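PDB 6NXI: FAD:protein FMN transferase from Vibrio cholerae, which probably transfers the FMN moiety of FAD to a threonine hydroxyl of target flavoproteins, releasing AMP, with magnesium as its cofactor. Local coordinates for residues S67-V73 with E138-K144; A166-Q170 with I185-G189; A200-P204 with V294-V298; I129-L135 with D145-V151. All blocks are in the same frame, centred on the assembly; numbering follows the deposited sequence.

How the interactions relate
Interactions 1 and 4 hold neighbouring elements: residues 141-144 form a strand in interaction 1, and the loop that follows it, 145-151, belongs to interaction 4. The two touch where Lys144 NZ reaches Leu149 O, and their centres lie about 12 Å apart. Interaction 1 is mainly strand pairing by backbone hydrogen bonds, whereas interaction 4 joins irregular loops through a histidine-carboxylate bond and aliphatic packing; both are partly buried. Interactions 2 and 3 each pack another element, a helix and a two-stranded sheet, on the eight-stranded sheet, with centres about 24 Å apart. Interaction 2 is a polar surface contact, assisted by water, while interaction 3 is partly buried and largely apolar, with no hydrogen bond crossing it.

Interaction 1: S67-V73 with E138-K144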
loop_
_atom_site.group_PDB
_atom_site.type_symbol
_atom_site.label_atom_id
_atom_site.label_comp_id
_atom_site.label_asym_id
_atom_site.label_seq_id
_atom_site.Cartn_x
_atom_site.Cartn_y
_atom_site.Cartn_z
ATOM N N SER A 67 -10.693 -2.521 26.053
ATOM C CA SER A 67 -11.601 -1.399 26.420
ATOM C C SER A 67 -12.116 -0.643 25.193
ATOM O O SER A 67 -11.335 -0.524 24.180
ATOM C CB SER A 67 -10.910 -0.402 27.322
ATOM O OG SER A 67 -10.055 -1.030 28.256
ATOM N N SER A 68 -13.340 -0.112 25.331
ATOM C CA SER A 68 -13.954 1.020 24.591
ATOM C C SER A 68 -13.126 2.294 24.806
ATOM O O SER A 68 -13.358 3.254 24.081
ATOM C CB SER A 68 -15.381 1.258 25.083
ATOM O OG SER A 68 -16.337 0.517 24.346
ATOM N N GLU A 69 -12.256 2.319 25.836
ATOM C CA GLU A 69 -11.553 3.560 26.283
ATOM C C GLU A 69 -10.517 3.987 25.257
ATOM O O GLU A 69 -9.828 3.159 24.642
ATOM C CB GLU A 69 -10.923 3.455 27.676
ATOM C CG GLU A 69 -11.948 3.281 28.806
ATOM C CD GLU A 69 -12.702 4.508 29.321
ATOM O OE1 GLU A 69 -12.760 5.536 28.624
ATOM O OE2 GLU A 69 -13.228 4.445 30.460
ATOM N N PRO A 70 -10.399 5.314 25.001
ATOM C CA PRO A 70 -9.506 5.797 23.940
ATOM C C PRO A 70 -8.050 5.391 24.210
ATOM O O PRO A 70 -7.612 5.300 25.350
ATOM C CB PRO A 70 -9.725 7.319 23.940
ATOM C CG PRO A 70 -11.101 7.473 24.561
ATOM C CD PRO A 70 -11.154 6.406 25.629
ATOM N N PHE A 71 -7.350 5.030 23.131
ATOM C CA PHE A 71 -5.958 4.553 23.189
ATOM C C PHE A 71 -5.079 5.545 22.410
ATOM O O PHE A 71 -5.210 5.710 21.170
ATOM C CB PHE A 71 -5.930 3.135 22.615
ATOM C CG PHE A 71 -4.574 2.498 22.622
ATOM C CD1 PHE A 71 -4.146 1.683 23.651
ATOM C CD2 PHE A 71 -3.725 2.705 21.555
ATOM C CE1 PHE A 71 -2.897 1.082 23.600
ATOM C CE2 PHE A 71 -2.450 2.157 21.540
ATOM C CZ PHE A 71 -2.057 1.315 22.536
ATOM N N ALA A 72 -4.179 6.227 23.112
ATOM C CA ALA A 72 -3.356 7.278 22.496
ATOM C C ALA A 72 -2.314 6.646 21.572
ATOM O O ALA A 72 -1.748 5.588 21.898
ATOM C CB ALA A 72 -2.721 8.130 23.561
ATOM N N VAL A 73 -2.129 7.283 20.424
ATOM C CA VAL A 73 -1.147 6.873 19.398
ATOM C C VAL A 73 -0.346 8.094 18.940
ATOM O O VAL A 73 -0.708 9.280 19.195
ATOM C CB VAL A 73 -1.847 6.169 18.224
ATOM C CG1 VAL A 73 -2.531 4.873 18.663
ATOM C CG2 VAL A 73 -2.827 7.104 17.532
ATOM N N GLU A 138 -10.593 10.016 17.946
ATOM C CA GLU A 138 -10.960 11.111 18.889
ATOM C C GLU A 138 -9.636 11.783 19.291
ATOM O O GLU A 138 -8.860 11.160 20.074
ATOM C CB GLU A 138 -11.725 10.590 20.111
ATOM C CG GLU A 138 -13.132 10.081 19.810
ATOM C CD GLU A 138 -13.915 9.700 21.053
ATOM O OE1 GLU A 138 -14.506 10.614 21.657
ATOM O OE2 GLU A 138 -13.885 8.505 21.446
ATOM N N GLY A 139 -9.429 12.986 18.701
ATOM C CA GLY A 139 -8.215 13.782 18.924
ATOM C C GLY A 139 -7.037 12.952 18.489
ATOM O O GLY A 139 -7.044 12.540 17.312
ATOM N N ASN A 140 -6.146 12.621 19.425
ATOM C CA ASN A 140 -4.906 11.847 19.148
ATOM C C ASN A 140 -5.062 10.402 19.650
ATOM O O ASN A 140 -4.050 9.807 20.107
ATOM C CB ASN A 140 -3.710 12.557 19.776
ATOM C CG ASN A 140 -3.540 13.945 19.201
ATOM O OD1 ASN A 140 -3.942 14.193 18.064
ATOM N ND2 ASN A 140 -2.925 14.846 19.950
ATOM N N THR A 141 -6.282 9.863 19.609
ATOM C CA THR A 141 -6.564 8.499 20.123
ATOM C C THR A 141 -7.390 7.730 19.099
ATOM O O THR A 141 -8.057 8.337 18.218
ATOM C CB THR A 141 -7.268 8.498 21.498
ATOM O OG1 THR A 141 -8.623 8.847 21.246
ATOM C CG2 THR A 141 -6.624 9.466 22.464
ATOM N N LEU A 142 -7.306 6.419 19.241
ATOM C CA LEU A 142 -8.183 5.444 18.569
ATOM C C LEU A 142 -9.092 4.801 19.612
ATOM O O LEU A 142 -8.599 4.491 20.708
ATOM C CB LEU A 142 -7.317 4.350 17.928
ATOM C CG LEU A 142 -6.200 4.794 16.994
ATOM C CD1 LEU A 142 -5.574 3.559 16.352
ATOM C CD2 LEU A 142 -6.710 5.755 15.938
ATOM N N SER A 143 -10.324 4.465 19.210
ATOM C CA SER A 143 -11.193 3.607 20.054
ATOM C C SER A 143 -11.822 2.513 19.196
ATOM O O SER A 143 -11.987 2.698 17.962
ATOM C CB SER A 143 -12.229 4.378 20.862
ATOM O OG SER A 143 -12.714 5.502 20.157
ATOM N N LYS A 144 -12.086 1.398 19.846
ATOM C CA LYS A 144 -12.709 0.223 19.205
ATOM C C LYS A 144 -13.892 -0.170 20.075
ATOM O O LYS A 144 -13.674 -0.268 21.293
ATOM C CB LYS A 144 -11.687 -0.903 19.049
ATOM C CG LYS A 144 -10.921 -1.278 20.310
ATOM C CD LYS A 144 -9.616 -2.033 20.069
ATOM C CE LYS A 144 -9.783 -3.528 20.143
ATOM N NZ LYS A 144 -8.474 -4.205 20.038
HETATM O O HOH W 1 -10.817 1.518 22.458
#
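Leu142 and Val73 meet with their side chains at about a right angle, CG1 of Val73 lying 4.0 Å from CG of Leu142. With chi1 of Val73 at -63°, CG1 stands anti to its own carbonyl carbon and also reaches CD1 of Leu142, while CG2 comes against CG. Leu142 continues inward to Phe62 of helix 58-64 and Val81 of helix 75-90, so this pair joins the strands to the helices beneath. The backbone of Leu142 is gripped twice by Phe71, Phe71 N donating to Leu142 O at 2.8 Å and Leu142 N to Phe71 O at 2.9 Å. A longer but nearly straight bond follows, from Val73 N to Asn140 O at 3.2 Å. On the other face of the sheet, Pro70 sets its CB against Thr141 OG1 at 3.3 Å. Thr141 OG1 donates to Glu138 O at 2.6 Å, in the carbonyl plane, and Thr141 N donates to the same oxygen. Beyond the paired residues, one water links Ser67 O and Glu69 O to Lys144 N. The type II' turn from Glu138 to Thr141 closes a tight beta hairpin, and strand 71-72 adds to it as an edge, making a small three-stranded antiparallel sheet.

Interaction 2: A166-Q170 with I185-G189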
loop_
_atom_site.group_PDB
_atom_site.type_symbol
_atom_site.label_atom_id
_atom_site.label_comp_id
_atom_site.label_asym_id
_atom_site.label_seq_id
_atom_site.Cartn_x
_atom_site.Cartn_y
_atom_site.Cartn_z
ATOM N N ALA A 166 11.060 10.079 1.567
ATOM C CA ALA A 166 11.088 11.121 0.497
ATOM C C ALA A 166 11.190 12.478 1.187
ATOM O O ALA A 166 12.041 13.319 0.800
ATOM C CB ALA A 166 9.916 11.002 -0.439
ATOM N N ASP A 167 10.415 12.696 2.258
ATOM C CA ASP A 167 10.479 14.002 2.964
ATOM C C ASP A 167 11.827 14.178 3.644
ATOM O O ASP A 167 12.326 15.324 3.644
ATOM C CB ASP A 167 9.387 14.140 4.017
ATOM C CG ASP A 167 7.994 14.261 3.444
ATOM O OD1 ASP A 167 7.844 14.403 2.220
ATOM O OD2 ASP A 167 7.063 14.232 4.246
ATOM N N TYR A 168 12.407 13.122 4.189
ATOM C CA TYR A 168 13.761 13.177 4.783
ATOM C C TYR A 168 14.775 13.573 3.698
ATOM O O TYR A 168 15.672 14.441 3.944
ATOM C CB TYR A 168 14.144 11.867 5.477
ATOM C CG TYR A 168 15.599 11.850 5.876
ATOM C CD1 TYR A 168 16.074 12.707 6.843
ATOM C CD2 TYR A 168 16.543 11.059 5.235
ATOM C CE1 TYR A 168 17.394 12.711 7.227
ATOM C CE2 TYR A 168 17.882 11.082 5.583
ATOM C CZ TYR A 168 18.325 11.933 6.571
ATOM O OH TYR A 168 19.652 11.931 6.888
ATOM N N LEU A 169 14.710 12.953 2.525
ATOM C CA LEU A 169 15.711 13.275 1.483
ATOM C C LEU A 169 15.582 14.764 1.123
ATOM O O LEU A 169 16.622 15.424 0.991
ATOM C CB LEU A 169 15.543 12.365 0.282
ATOM C CG LEU A 169 15.871 10.897 0.516
ATOM C CD1 LEU A 169 15.613 10.130 -0.779
ATOM C CD2 LEU A 169 17.325 10.708 0.940
ATOM N N GLN A 170 14.360 15.259 0.977
ATOM C CA GLN A 170 14.127 16.707 0.692
ATOM C C GLN A 170 14.733 17.552 1.807
ATOM O O GLN A 170 15.361 18.600 1.506
ATOM C CB GLN A 170 12.635 16.913 0.504
ATOM C CG GLN A 170 12.173 16.314 -0.799
ATOM C CD GLN A 170 10.714 16.498 -1.118
ATOM O OE1 GLN A 170 10.235 15.904 -2.080
ATOM N NE2 GLN A 170 10.015 17.327 -0.324
ATOM N N ILE A 185 6.532 3.283 -4.812
ATOM C CA ILE A 185 7.574 4.218 -5.288
ATOM C C ILE A 185 7.169 5.669 -5.092
ATOM O O ILE A 185 6.024 6.068 -5.302
ATOM C CB ILE A 185 7.881 3.911 -6.758
ATOM C CG1 ILE A 185 8.382 2.487 -6.926
ATOM C CG2 ILE A 185 8.839 4.957 -7.297
ATOM C CD1 ILE A 185 8.463 2.068 -8.390
ATOM N N ARG A 186 8.155 6.493 -4.809
ATOM C CA ARG A 186 7.976 7.943 -4.952
ATOM C C ARG A 186 9.208 8.543 -5.629
ATOM O O ARG A 186 10.329 8.168 -5.242
ATOM C CB ARG A 186 7.722 8.608 -3.608
ATOM C CG ARG A 186 7.438 10.083 -3.759
ATOM C CD ARG A 186 6.664 10.588 -2.551
ATOM N NE ARG A 186 6.863 12.012 -2.451
ATOM C CZ ARG A 186 6.544 12.736 -1.396
ATOM N NH1 ARG A 186 6.040 12.155 -0.315
ATOM N NH2 ARG A 186 6.780 14.049 -1.435
ATOM N N LEU A 187 8.972 9.431 -6.586
ATOM C CA LEU A 187 10.027 9.992 -7.457
ATOM C C LEU A 187 10.070 11.505 -7.359
ATOM O O LEU A 187 9.013 12.148 -7.201
ATOM C CB LEU A 187 9.684 9.670 -8.908
ATOM C CG LEU A 187 9.398 8.232 -9.271
ATOM C CD1 LEU A 187 8.961 8.133 -10.724
ATOM C CD2 LEU A 187 10.640 7.380 -8.966
ATOM N N LYS A 188 11.246 12.061 -7.493
ATOM C CA LYS A 188 11.384 13.515 -7.671
ATOM C C LYS A 188 12.562 13.810 -8.598
ATOM O O LYS A 188 13.603 13.169 -8.454
ATOM C CB LYS A 188 11.565 14.250 -6.348
ATOM C CG LYS A 188 11.284 15.741 -6.495
ATOM C CD LYS A 188 11.549 16.448 -5.217
ATOM C CE LYS A 188 10.944 17.822 -5.187
ATOM N NZ LYS A 188 11.974 18.804 -5.569
ATOM N N GLY A 189 12.386 14.753 -9.525
ATOM C CA GLY A 189 13.493 15.292 -10.325
ATOM C C GLY A 189 13.937 14.326 -11.380
ATOM O O GLY A 189 13.063 13.683 -12.002
HETATM O O HOH W 2 8.155 15.539 -3.804
#
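Arg186 reaches from strand 184-188 to Ala166 on helix 157-171, whose methyl group sits over one face of its guanidinium. From CB the arginine chain leaves with CG anti to the backbone N (chi1 -176°) and stays extended as far as NE, which carries the head group across to the helix. CD comes within 3.9 Å of Ala166 CB, and NE within 3.8 Å of the same methyl, which is offset toward the rim of the guanidinium. At the tip, NH1 forms a salt bridge with Asp163, one turn before Asp167. NH2 donates to a water 3.1 Å from it that lies in the guanidinium plane, and this water in turn donates to Gln170 OE1 at 2.7 Å. Asp167 OD1 stands 3.8 Å from Arg186 NH2, a long salt bridge with the two planes nearly perpendicular; since Asp167 has a second conformer, it is doubtful how constant this bridge is. Gln170 OE1, also bonded to Tyr177 OH, lies 3.4 Å from CD of Lys188, whose ammonium group pairs with Glu175. Between 166-170 and 185-189 no direct hydrogen bond forms; the helix is gripped at Asp163, which probably balances most of the arginine charge, with Asp167 weaker and water linking Gln170.

Interaction 3: A200-P204 with V294-V298; sequences AIEKP and VLMIV
Apolar contacts join Pro204 to Ile297 and Ile201 to Leu295. The proline ring meets the branch methyl of Ile297, Pro204 CG only 3.4 Å from Ile297 CG2, closer than usual van der Waals contact. Chi1 of -60° sets Ile297 CG1 beside the backbone N and leaves CG2 anti to it, turned to the proline, while Ile297 CD1 comes 3.7 Å from Pro204 CD. Further along, Leu295 CD2 lies 4.0 Å from Ile201 CG2 and touches Ile201 CD1 as well; Phe312 packs on both residues from a nearby loop. This is face packing of one sheet on another: strand 199-203, which pairs with 211-215 in a two-stranded sheet, lies over strand 294-299 of the eight-stranded antiparallel sheet, and the axes of segments 200-203 and 294-298 come within 9.3 Å and are inclined by 22°. A second group of contacts uses the aliphatic part of Lys203. Its chain, bent at chi2 and chi4, crosses both partners at about a right angle, CD lying 3.9 Å from Ile297 CD1 and CE 4.0 Å from Leu295 CD2, while its ammonium group makes salt bridges to Glu306 and Glu213. Against the backbone, Ile297 CD1 rests 3.4 Å from Glu202 O.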
loop_
_atom_site.group_PDB
_atom_site.type_symbol
_atom_site.label_atom_id
_atom_site.label_comp_id
_atom_site.label_asym_id
_atom_site.label_seq_id
_atom_site.Cartn_x
_atom_site.Cartn_y
_atom_site.Cartn_z
ATOM N N ALA A 200 8.528 0.756 -14.793
ATOM C CA ALA A 200 7.862 -0.175 -15.733
ATOM C C ALA A 200 6.513 -0.603 -15.182
ATOM O O ALA A 200 6.402 -0.929 -13.992
ATOM C CB ALA A 200 8.779 -1.342 -15.991
ATOM N N ILE A 201 5.501 -0.566 -16.047
ATOM C CA ILE A 201 4.202 -1.226 -15.764
ATOM C C ILE A 201 4.210 -2.590 -16.455
ATOM O O ILE A 201 4.419 -2.622 -17.664
ATOM C CB ILE A 201 3.016 -0.360 -16.189
ATOM C CG1 ILE A 201 3.148 1.043 -15.574
ATOM C CG2 ILE A 201 1.736 -1.098 -15.795
ATOM C CD1 ILE A 201 1.852 1.693 -15.207
ATOM N N GLU A 202 4.043 -3.646 -15.667
ATOM C CA GLU A 202 4.021 -5.048 -16.150
ATOM C C GLU A 202 2.648 -5.279 -16.787
ATOM O O GLU A 202 1.614 -4.984 -16.159
ATOM C CB GLU A 202 4.344 -6.041 -15.034
ATOM C CG GLU A 202 5.773 -5.957 -14.525
ATOM C CD GLU A 202 6.858 -6.479 -15.457
ATOM O OE1 GLU A 202 6.553 -7.325 -16.329
ATOM O OE2 GLU A 202 8.016 -6.032 -15.313
ATOM N N LYS A 203 2.654 -5.731 -18.026
ATOM C CA LYS A 203 1.419 -6.013 -18.785
ATOM C C LYS A 203 1.371 -7.524 -18.970
ATOM O O LYS A 203 2.363 -8.131 -19.354
ATOM C CB LYS A 203 1.435 -5.279 -20.127
ATOM C CG LYS A 203 1.703 -3.787 -20.060
ATOM C CD LYS A 203 0.682 -3.014 -19.254
ATOM C CE LYS A 203 0.733 -1.526 -19.535
ATOM N NZ LYS A 203 0.433 -1.241 -20.963
ATOM N N PRO A 204 0.253 -8.187 -18.633
ATOM C CA PRO A 204 0.098 -9.610 -18.910
ATOM C C PRO A 204 -0.236 -9.694 -20.398
ATOM O O PRO A 204 -0.796 -8.749 -20.968
ATOM C CB PRO A 204 -1.056 -10.011 -17.992
ATOM C CG PRO A 204 -1.923 -8.773 -18.026
ATOM C CD PRO A 204 -0.954 -7.598 -18.050
ATOM N N VAL A 294 -5.289 6.257 -12.759
ATOM C CA VAL A 294 -5.304 4.803 -12.480
ATOM C C VAL A 294 -5.213 4.036 -13.794
ATOM O O VAL A 294 -5.891 4.433 -14.781
ATOM C CB VAL A 294 -6.568 4.377 -11.726
ATOM C CG1 VAL A 294 -6.498 2.912 -11.332
ATOM C CG2 VAL A 294 -6.795 5.261 -10.519
ATOM N N LEU A 295 -4.482 2.926 -13.748
ATOM C CA LEU A 295 -4.480 1.905 -14.814
ATOM C C LEU A 295 -4.863 0.581 -14.172
ATOM O O LEU A 295 -4.150 0.066 -13.298
ATOM C CB LEU A 295 -3.111 1.838 -15.486
ATOM C CG LEU A 295 -3.036 0.857 -16.655
ATOM C CD1 LEU A 295 -3.860 1.364 -17.815
ATOM C CD2 LEU A 295 -1.589 0.643 -17.063
ATOM N N MET A 296 -5.952 0.010 -14.656
ATOM C CA MET A 296 -6.367 -1.323 -14.194
ATOM C C MET A 296 -6.229 -2.284 -15.339
ATOM O O MET A 296 -6.710 -1.942 -16.447
ATOM C CB MET A 296 -7.817 -1.355 -13.781
ATOM C CG MET A 296 -8.078 -0.598 -12.569
ATOM S SD MET A 296 -9.662 -1.250 -12.084
ATOM C CE MET A 296 -10.181 0.056 -11.011
ATOM N N ILE A 297 -5.587 -3.395 -15.059
ATOM C CA ILE A 297 -5.493 -4.511 -16.024
ATOM C C ILE A 297 -6.475 -5.577 -15.577
ATOM O O ILE A 297 -6.447 -5.972 -14.413
ATOM C CB ILE A 297 -4.058 -5.022 -16.076
ATOM C CG1 ILE A 297 -3.123 -3.888 -16.516
ATOM C CG2 ILE A 297 -4.008 -6.232 -16.998
ATOM C CD1 ILE A 297 -1.711 -4.284 -16.506
ATOM N N VAL A 298 -7.327 -6.021 -16.496
ATOM C CA VAL A 298 -8.391 -6.993 -16.155
ATOM C C VAL A 298 -8.305 -8.148 -17.126
ATOM O O VAL A 298 -7.892 -7.935 -18.284
ATOM C CB VAL A 298 -9.796 -6.371 -16.106
ATOM C CG1 VAL A 298 -9.719 -4.996 -15.455
ATOM C CG2 VAL A 298 -10.470 -6.297 -17.453
#

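Interaction 4: I129-L135 with D145-V151; sequences ITGIEHL and DIPELYV
The imidazole of His134 is sandwiched between Ile146 and Glu133: Ile146 CD1 sits 3.9 Å from the ring centroid, almost exactly on the normal, in a CH-pi contact, and Glu133 CG lies over the centre of the opposite face. At one edge Asp145 approaches near the ring plane, and Thr130 C and Gly131 N also lie at the rim. The two loops flank the beta hairpin of strands 135-138 and 141-144, one entering and the other leaving it, and are clasped together at its base. There His134 ND1 donates to Asp145 OD1 at 2.6 Å, on the syn lone pair, although the carboxylate plane is turned 73° from the ring. Asp145 N returns a bond of 3.0 Å to His134 O, in the carbonyl plane, so the two residues are joined through both side chain and backbone. The carboxylate would be expected to favour a positive imidazole.

Aliphatic groups fill in around this pair. Leu149 CD1 lies 3.5 Å from His134 CB, and its CD2 is 4.1 Å from Leu135 CB. Ile146 CD1, besides lying on the ring, meets Ile129 CA at 3.6 Å. Within the type I turn from Ile146 to Leu149, Glu148 CB lies 3.8 Å from Ile129 CG2. One water joins the loops again, 2.8 Å from Ile129 O and accepting from Tyr150 N.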
loop_
_atom_site.group_PDB
_atom_site.type_symbol
_atom_site.label_atom_id
_atom_site.label_comp_id
_atom_site.label_asym_id
_atom_site.label_seq_id
_atom_site.Cartn_x
_atom_site.Cartn_y
_atom_site.Cartn_z
ATOM N N ILE A 129 -16.203 -9.754 13.774
ATOM C CA ILE A 129 -15.283 -8.856 14.526
ATOM C C ILE A 129 -14.508 -7.972 13.542
ATOM O O ILE A 129 -13.454 -7.519 13.921
ATOM C CB ILE A 129 -14.360 -9.658 15.460
ATOM C CG1 ILE A 129 -13.511 -10.683 14.694
ATOM C CG2 ILE A 129 -15.164 -10.313 16.561
ATOM C CD1 ILE A 129 -12.352 -11.266 15.469
ATOM N N THR A 130 -15.036 -7.729 12.348
ATOM C CA THR A 130 -14.473 -6.784 11.356
ATOM C C THR A 130 -15.513 -5.709 11.031
ATOM O O THR A 130 -16.721 -5.919 11.209
ATOM C CB THR A 130 -14.011 -7.516 10.092
ATOM O OG1 THR A 130 -15.211 -7.901 9.428
ATOM C CG2 THR A 130 -13.136 -8.692 10.425
ATOM N N GLY A 131 -15.050 -4.537 10.622
ATOM C CA GLY A 131 -15.910 -3.466 10.120
ATOM C C GLY A 131 -15.393 -2.135 10.573
ATOM O O GLY A 131 -15.135 -1.978 11.789
ATOM N N ILE A 132 -15.185 -1.247 9.604
ATOM C CA ILE A 132 -14.625 0.112 9.803
ATOM C C ILE A 132 -15.484 0.860 10.835
ATOM O O ILE A 132 -14.929 1.748 11.482
ATOM C CB ILE A 132 -14.544 0.846 8.446
ATOM C CG1 ILE A 132 -13.585 2.038 8.508
ATOM C CG2 ILE A 132 -15.915 1.255 7.956
ATOM C CD1 ILE A 132 -12.136 1.664 8.578
ATOM N N GLU A 133 -16.772 0.560 10.888
ATOM C CA GLU A 133 -17.737 1.296 11.756
ATOM C C GLU A 133 -17.310 1.140 13.217
ATOM O O GLU A 133 -17.733 2.011 14.049
ATOM C CB GLU A 133 -19.170 0.821 11.521
ATOM C CG GLU A 133 -19.424 -0.632 11.936
ATOM C CD GLU A 133 -19.012 -1.740 10.971
ATOM O OE1 GLU A 133 -18.507 -1.412 9.838
ATOM O OE2 GLU A 133 -19.319 -2.962 11.316
ATOM N N HIS A 134 -16.535 0.101 13.537
ATOM C CA HIS A 134 -16.111 -0.247 14.918
ATOM C C HIS A 134 -14.953 0.635 15.385
ATOM O O HIS A 134 -14.648 0.605 16.605
ATOM C CB HIS A 134 -15.759 -1.717 15.079
ATOM C CG HIS A 134 -16.877 -2.666 14.826
ATOM N ND1 HIS A 134 -18.008 -2.767 15.661
ATOM C CD2 HIS A 134 -17.023 -3.595 13.868
ATOM C CE1 HIS A 134 -18.798 -3.709 15.191
ATOM N NE2 HIS A 134 -18.200 -4.255 14.095
ATOM N N LEU A 135 -14.322 1.362 14.462
ATOM C CA LEU A 135 -13.077 2.115 14.706
ATOM C C LEU A 135 -13.425 3.603 14.661
ATOM O O LEU A 135 -13.981 4.038 13.642
ATOM C CB LEU A 135 -12.053 1.758 13.617
ATOM C CG LEU A 135 -10.694 2.464 13.729
ATOM C CD1 LEU A 135 -9.962 2.094 15.016
ATOM C CD2 LEU A 135 -9.829 2.128 12.538
ATOM N N ASP A 145 -15.074 -0.310 19.467
ATOM C CA ASP A 145 -16.337 -0.512 20.229
ATOM C C ASP A 145 -16.507 -2.006 20.448
ATOM O O ASP A 145 -17.472 -2.396 21.136
ATOM C CB ASP A 145 -17.537 0.140 19.553
ATOM C CG ASP A 145 -17.978 -0.478 18.243
ATOM O OD1 ASP A 145 -17.442 -1.568 17.845
ATOM O OD2 ASP A 145 -18.863 0.135 17.628
ATOM N N ILE A 146 -15.602 -2.812 19.899
ATOM C CA ILE A 146 -15.557 -4.274 20.198
ATOM C C ILE A 146 -14.113 -4.632 20.530
ATOM O O ILE A 146 -13.166 -4.131 19.907
ATOM C CB ILE A 146 -16.142 -5.167 19.082
ATOM C CG1 ILE A 146 -15.454 -4.993 17.726
ATOM C CG2 ILE A 146 -17.642 -4.951 18.944
ATOM C CD1 ILE A 146 -15.793 -6.077 16.743
ATOM N N PRO A 147 -13.917 -5.493 21.551
ATOM C CA PRO A 147 -12.584 -5.846 22.040
ATOM C C PRO A 147 -11.674 -6.580 21.046
ATOM O O PRO A 147 -10.488 -6.455 21.164
ATOM C CB PRO A 147 -12.854 -6.714 23.285
ATOM C CG PRO A 147 -14.284 -7.180 23.142
ATOM C CD PRO A 147 -14.996 -6.115 22.344
ATOM N N GLU A 148 -12.234 -7.331 20.100
ATOM C CA GLU A 148 -11.444 -8.268 19.268
ATOM C C GLU A 148 -10.976 -7.566 17.985
ATOM O O GLU A 148 -10.406 -8.277 17.114
ATOM C CB GLU A 148 -12.291 -9.496 18.900
ATOM C CG GLU A 148 -12.883 -10.221 20.095
ATOM C CD GLU A 148 -14.237 -9.728 20.598
ATOM O OE1 GLU A 148 -14.740 -8.681 20.102
ATOM O OE2 GLU A 148 -14.820 -10.430 21.489
ATOM N N LEU A 149 -11.320 -6.285 17.802
ATOM C CA LEU A 149 -11.022 -5.537 16.550
ATOM C C LEU A 149 -9.521 -5.652 16.331
ATOM O O LEU A 149 -8.780 -5.504 17.300
ATOM C CB LEU A 149 -11.445 -4.062 16.620
ATOM C CG LEU A 149 -11.680 -3.412 15.254
ATOM C CD1 LEU A 149 -13.009 -3.833 14.661
ATOM C CD2 LEU A 149 -11.622 -1.915 15.361
ATOM N N TYR A 150 -9.091 -5.933 15.106
ATOM C CA TYR A 150 -7.648 -6.082 14.795
ATOM C C TYR A 150 -7.388 -5.284 13.520
ATOM O O TYR A 150 -7.898 -5.630 12.458
ATOM C CB TYR A 150 -7.317 -7.562 14.643
ATOM C CG TYR A 150 -5.863 -7.937 14.492
ATOM C CD1 TYR A 150 -5.123 -7.559 13.376
ATOM C CD2 TYR A 150 -5.203 -8.691 15.454
ATOM C CE1 TYR A 150 -3.788 -7.884 13.261
ATOM C CE2 TYR A 150 -3.859 -9.030 15.342
ATOM C CZ TYR A 150 -3.152 -8.655 14.215
ATOM O OH TYR A 150 -1.824 -8.996 14.146
ATOM N N VAL A 151 -6.684 -4.173 13.655
ATOM C CA VAL A 151 -6.397 -3.238 12.531
ATOM C C VAL A 151 -5.069 -3.679 11.926
ATOM O O VAL A 151 -4.106 -3.955 12.667
ATOM C CB VAL A 151 -6.316 -1.781 13.039
ATOM C CG1 VAL A 151 -5.849 -0.856 11.956
ATOM C CG2 VAL A 151 -7.653 -1.313 13.600
HETATM O O HOH W 3 -11.111 -6.224 13.162
HETATM O O HOH W 4 -17.854 2.872 16.572
#